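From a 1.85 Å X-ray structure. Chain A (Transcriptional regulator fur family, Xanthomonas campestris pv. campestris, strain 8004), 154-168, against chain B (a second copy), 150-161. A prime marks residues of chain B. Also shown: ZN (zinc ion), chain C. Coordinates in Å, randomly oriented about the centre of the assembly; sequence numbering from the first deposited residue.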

# COMPACT_ATOMS: atom_id res chain seq x y z
N ALA A 154 9.58 -0.81 7.61
CA ALA A 154 8.53 0.20 7.61
C ALA A 154 7.45 -0.73 7.06
O ALA A 154 7.67 -1.51 6.13
CB ALA A 154 8.49 1.36 6.60
N GLN A 155 6.24 -0.62 7.64
CA GLN A 155 5.06 -1.33 7.15
C GLN A 155 3.99 -0.42 6.57
O GLN A 155 3.66 0.60 7.17
CB GLN A 155 4.44 -2.10 8.35
CG GLN A 155 5.47 -3.03 9.03
CD GLN A 155 4.82 -3.81 10.18
OE1 GLN A 155 3.60 -3.86 10.28
NE2 GLN A 155 5.63 -4.40 11.05
N THR A 156 3.36 -0.87 5.47
CA THR A 156 2.24 -0.19 4.85
C THR A 156 1.01 -0.94 5.27
O THR A 156 0.86 -2.12 4.90
CB THR A 156 2.36 -0.21 3.32
OG1 THR A 156 3.50 0.53 2.93
CG2 THR A 156 1.10 0.45 2.70
N LEU A 157 0.13 -0.29 6.05
CA LEU A 157 -1.04 -0.91 6.63
C LEU A 157 -2.20 0.02 6.30
O LEU A 157 -2.36 1.10 6.87
CB LEU A 157 -0.91 -1.14 8.15
CG LEU A 157 0.45 -1.79 8.55
CD1 LEU A 157 0.64 -1.50 10.04
CD2 LEU A 157 0.43 -3.27 8.23
N GLU A 158 -3.02 -0.38 5.35
CA GLU A 158 -4.11 0.51 4.95
C GLU A 158 -5.38 -0.32 4.86
O GLU A 158 -5.48 -1.24 4.06
CB GLU A 158 -3.76 1.18 3.63
CG GLU A 158 -2.41 1.96 3.74
CD GLU A 158 -1.93 2.66 2.44
OE1 GLU A 158 -2.52 2.47 1.37
OE2 GLU A 158 -0.94 3.40 2.52
N VAL A 159 -6.36 0.02 5.66
CA VAL A 159 -7.61 -0.74 5.68
C VAL A 159 -8.59 -0.02 4.78
O VAL A 159 -8.87 1.17 4.99
CB VAL A 159 -8.12 -0.88 7.12
CG1 VAL A 159 -9.46 -1.61 7.14
CG2 VAL A 159 -7.07 -1.64 7.95
N HIS A 160 -9.18 -0.76 3.82
CA HIS A 160 -10.18 -0.19 2.92
C HIS A 160 -11.60 -0.60 3.31
O HIS A 160 -11.84 -1.56 4.05
CB HIS A 160 -9.92 -0.61 1.48
CG HIS A 160 -8.49 -0.49 1.08
ND1 HIS A 160 -7.92 0.72 0.68
CD2 HIS A 160 -7.50 -1.42 1.01
CE1 HIS A 160 -6.64 0.51 0.38
NE2 HIS A 160 -6.36 -0.77 0.60
N GLY A 161 -12.55 0.14 2.76
CA GLY A 161 -13.96 -0.06 3.08
C GLY A 161 -14.64 1.31 3.11
O GLY A 161 -14.21 2.26 2.41
N LEU A 162 -15.64 1.44 3.97
CA LEU A 162 -16.46 2.65 4.04
C LEU A 162 -16.43 3.24 5.44
O LEU A 162 -16.62 2.51 6.43
CB LEU A 162 -17.91 2.35 3.67
CG LEU A 162 -18.12 1.87 2.21
CD1 LEU A 162 -19.59 1.46 1.96
CD2 LEU A 162 -17.61 2.91 1.18
N CYS A 163 -16.23 4.56 5.52
CA CYS A 163 -16.33 5.19 6.83
C CYS A 163 -17.79 5.19 7.31
O CYS A 163 -18.71 4.82 6.57
CB CYS A 163 -15.76 6.59 6.77
SG CYS A 163 -16.98 7.77 5.89
N ALA A 164 -18.00 5.51 8.60
CA ALA A 164 -19.34 5.46 9.16
C ALA A 164 -20.32 6.30 8.37
O ALA A 164 -21.46 5.89 8.15
CB ALA A 164 -19.36 5.95 10.60
N LYS A 165 -19.91 7.51 7.98
CA LYS A 165 -20.84 8.39 7.24
C LYS A 165 -21.30 7.74 5.94
O LYS A 165 -22.49 7.70 5.62
CB LYS A 165 -20.16 9.72 6.90
CG LYS A 165 -20.19 10.75 7.95
CD LYS A 165 -19.29 10.50 9.15
CE LYS A 165 -19.18 11.81 9.94
NZ LYS A 165 -18.55 12.83 9.02
N CYS A 166 -20.34 7.21 5.16
CA CYS A 166 -20.69 6.62 3.88
C CYS A 166 -21.46 5.32 4.04
O CYS A 166 -22.37 5.04 3.25
CB CYS A 166 -19.44 6.41 3.02
SG CYS A 166 -18.60 7.96 2.47
N ALA A 167 -21.11 4.49 5.04
CA ALA A 167 -21.87 3.27 5.26
C ALA A 167 -23.31 3.56 5.63
O ALA A 167 -24.21 2.76 5.34
CB ALA A 167 -21.21 2.45 6.35
N ALA A 168 -23.56 4.68 6.31
CA ALA A 168 -24.92 5.02 6.70
C ALA A 168 -25.73 5.62 5.55
O ALA A 168 -26.94 5.48 5.54
CB ALA A 168 -24.90 5.98 7.89
N PHE B 150 -16.08 2.30 11.18
CA PHE B 150 -15.64 2.06 9.81
C PHE B 150 -15.98 0.62 9.40
O PHE B 150 -15.75 -0.31 10.16
CB PHE B 150 -14.14 2.34 9.74
CG PHE B 150 -13.54 2.32 8.35
CD1 PHE B 150 -13.06 1.14 7.79
CD2 PHE B 150 -13.38 3.50 7.66
CE1 PHE B 150 -12.46 1.16 6.51
CE2 PHE B 150 -12.78 3.51 6.39
CZ PHE B 150 -12.32 2.34 5.85
N GLN B 151 -16.54 0.44 8.21
CA GLN B 151 -16.92 -0.91 7.79
C GLN B 151 -15.82 -1.47 6.86
O GLN B 151 -15.79 -1.14 5.66
CB GLN B 151 -18.31 -0.89 7.11
CG GLN B 151 -19.36 -0.30 8.12
CD GLN B 151 -20.80 -0.64 7.87
OE1 GLN B 151 -21.13 -1.36 6.94
NE2 GLN B 151 -21.69 -0.06 8.71
N PRO B 152 -14.91 -2.30 7.36
CA PRO B 152 -13.72 -2.68 6.58
C PRO B 152 -13.70 -3.90 5.66
O PRO B 152 -13.92 -5.05 6.07
CB PRO B 152 -12.76 -3.20 7.66
CG PRO B 152 -13.74 -3.82 8.72
CD PRO B 152 -15.00 -2.93 8.69
N GLN B 153 -13.43 -3.62 4.38
CA GLN B 153 -13.29 -4.66 3.38
C GLN B 153 -12.16 -5.41 2.68
O GLN B 153 -12.30 -6.61 2.42
CB GLN B 153 -13.91 -4.04 2.11
CG GLN B 153 -15.35 -3.56 2.34
CD GLN B 153 -16.33 -4.71 2.57
OE1 GLN B 153 -15.98 -5.90 2.42
NE2 GLN B 153 -17.57 -4.36 2.92
N ALA B 154 -11.04 -4.76 2.42
CA ALA B 154 -9.90 -5.44 1.80
C ALA B 154 -8.84 -4.61 2.55
O ALA B 154 -8.95 -3.38 2.68
CB ALA B 154 -9.50 -5.22 0.34
N GLN B 155 -7.79 -5.29 3.01
CA GLN B 155 -6.63 -4.65 3.60
C GLN B 155 -5.35 -4.78 2.79
O GLN B 155 -5.04 -5.87 2.31
CB GLN B 155 -6.37 -5.31 4.99
CG GLN B 155 -7.64 -5.26 5.89
CD GLN B 155 -7.36 -5.88 7.26
OE1 GLN B 155 -6.20 -6.08 7.62
NE2 GLN B 155 -8.40 -6.19 8.02
N THR B 156 -4.56 -3.69 2.75
CA THR B 156 -3.25 -3.68 2.11
C THR B 156 -2.24 -3.77 3.22
O THR B 156 -2.16 -2.86 4.05
CB THR B 156 -3.03 -2.37 1.33
OG1 THR B 156 -3.97 -2.31 0.27
CG2 THR B 156 -1.60 -2.36 0.74
N LEU B 157 -1.49 -4.88 3.26
CA LEU B 157 -0.55 -5.18 4.33
C LEU B 157 0.76 -5.54 3.64
O LEU B 157 0.92 -6.62 3.06
CB LEU B 157 -1.03 -6.31 5.26
CG LEU B 157 -2.52 -6.13 5.71
CD1 LEU B 157 -3.00 -7.50 6.18
CD2 LEU B 157 -2.61 -5.07 6.78
N GLU B 158 1.71 -4.64 3.67
CA GLU B 158 2.96 -4.91 2.97
C GLU B 158 4.11 -4.55 3.90
O GLU B 158 4.27 -3.39 4.28
CB GLU B 158 2.99 -4.12 1.67
CG GLU B 158 1.75 -4.47 0.77
CD GLU B 158 1.66 -3.70 -0.57
OE1 GLU B 158 2.44 -2.77 -0.82
OE2 GLU B 158 0.77 -4.04 -1.37
N VAL B 159 4.93 -5.51 4.22
CA VAL B 159 6.03 -5.27 5.14
C VAL B 159 7.27 -5.02 4.30
O VAL B 159 7.64 -5.87 3.47
CB VAL B 159 6.20 -6.46 6.10
CG1 VAL B 159 7.40 -6.25 7.01
CG2 VAL B 159 4.91 -6.62 6.92
N HIS B 160 7.96 -3.90 4.57
CA HIS B 160 9.19 -3.58 3.86
C HIS B 160 10.44 -3.85 4.70
O HIS B 160 10.39 -3.99 5.93
CB HIS B 160 9.21 -2.11 3.43
CG HIS B 160 7.92 -1.67 2.80
ND1 HIS B 160 7.61 -1.91 1.47
CD2 HIS B 160 6.87 -0.99 3.33
CE1 HIS B 160 6.41 -1.40 1.21
NE2 HIS B 160 5.93 -0.86 2.33
N GLY B 161 11.57 -3.90 4.02
CA GLY B 161 12.84 -4.24 4.65
C GLY B 161 13.65 -5.07 3.67
O GLY B 161 13.51 -4.95 2.43
ZN ZN C . -16.48 7.91 3.59

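Two copies of the same strand lie side by side and antiparallel, their axes 4.8 Å apart at closest approach, and Leu157 faces its own counterpart Leu157′ at the centre of the symmetrical part of the register. Around that pair the ladder is symmetrical. Thr156 N donates to Glu158′ O and Glu158′ N returns a bond to Thr156 O, both at 2.9 Å, and the same two bonds recur between Glu158 and Thr156′. The pairing brings the carbonyl oxygens Thr156 O and Thr156′ O to 3.2 Å, two acceptors with no hydrogen between them; each instead also receives a CA-H contact from the opposing leucine, Leu157′ CA to Thr156 O and Leu157 CA to Thr156′ O, both 3.4 Å.

Alternation along the strands gives the sheet two different surfaces. On one, Gln155, Leu157 and Val159 are all buried. The ends of the leucines lean toward each other until Leu157 CD2 meets Leu157′ CD2 at 3.8 Å, so that two branched tips close the centre of the seam. Beside them, the aliphatic stem of glutamine serves as a hydrocarbon surface: Val159 CG2 lies 4.2 Å from Gln155′ CG, while the amide nitrogen at the end of Gln155′ is satisfied elsewhere in the structure.

The other surface holds the side-chain hydrogen bonds of this contact. The His160 ring reaches diagonally past Ala154′, with His160 CD2 4.3 Å from Ala154′ CB, and presents its edge to threonine: His160 NE2 and Thr156′ OG1 share a hydrogen bond of 2.9 Å. The equivalent bond joins Thr156 OG1 to His160′ NE2, also at 2.9 Å. Threonine suits this place because its short, branched side chain holds a hydroxyl close to the backbone, within reach of the ring.

Beyond His160 the pairing continues, with Gln153′ N donating to His160 O at 2.6 Å, and here the shape becomes most exacting. Gly161 fits flush against the neighbouring strand, its CA 3.3 Å from Gln151′ O. A CB at this position would sit 2.1 Å from Gln151′ O, and the backbone angles of Gly161 alone would jam it against the preceding carbonyl oxygen, so glycine answers both demands. The ladder runs on with Leu162 N to Gln151′ O at 3.1 Å and Gln151′ N to Leu162 O at 2.7 Å.

Phe150′ is the large bump of this end. Its flat ring slides along the backbone from Val159 to Cys163, with Leu162 O over one face and His160 O at its edge. Val159 CG1 closes one part of the hollow, 4.1 Å from Phe150′ CE1, and the same methyl packs on the proline ring, 3.7 Å from Pro152′ CB. At another part Cys163 CB lies 4.0 Å from Phe150′ CD2.

Cys163 also caps the following helix, its SG accepting from Cys166 N at 3.5 Å, and both sulfurs, Cys163 SG and Cys166 SG, bind ZN at 2.4 Å. The helix returns Ala167 to the partner, its CB resting 3.5 Å from Gln151′ CD.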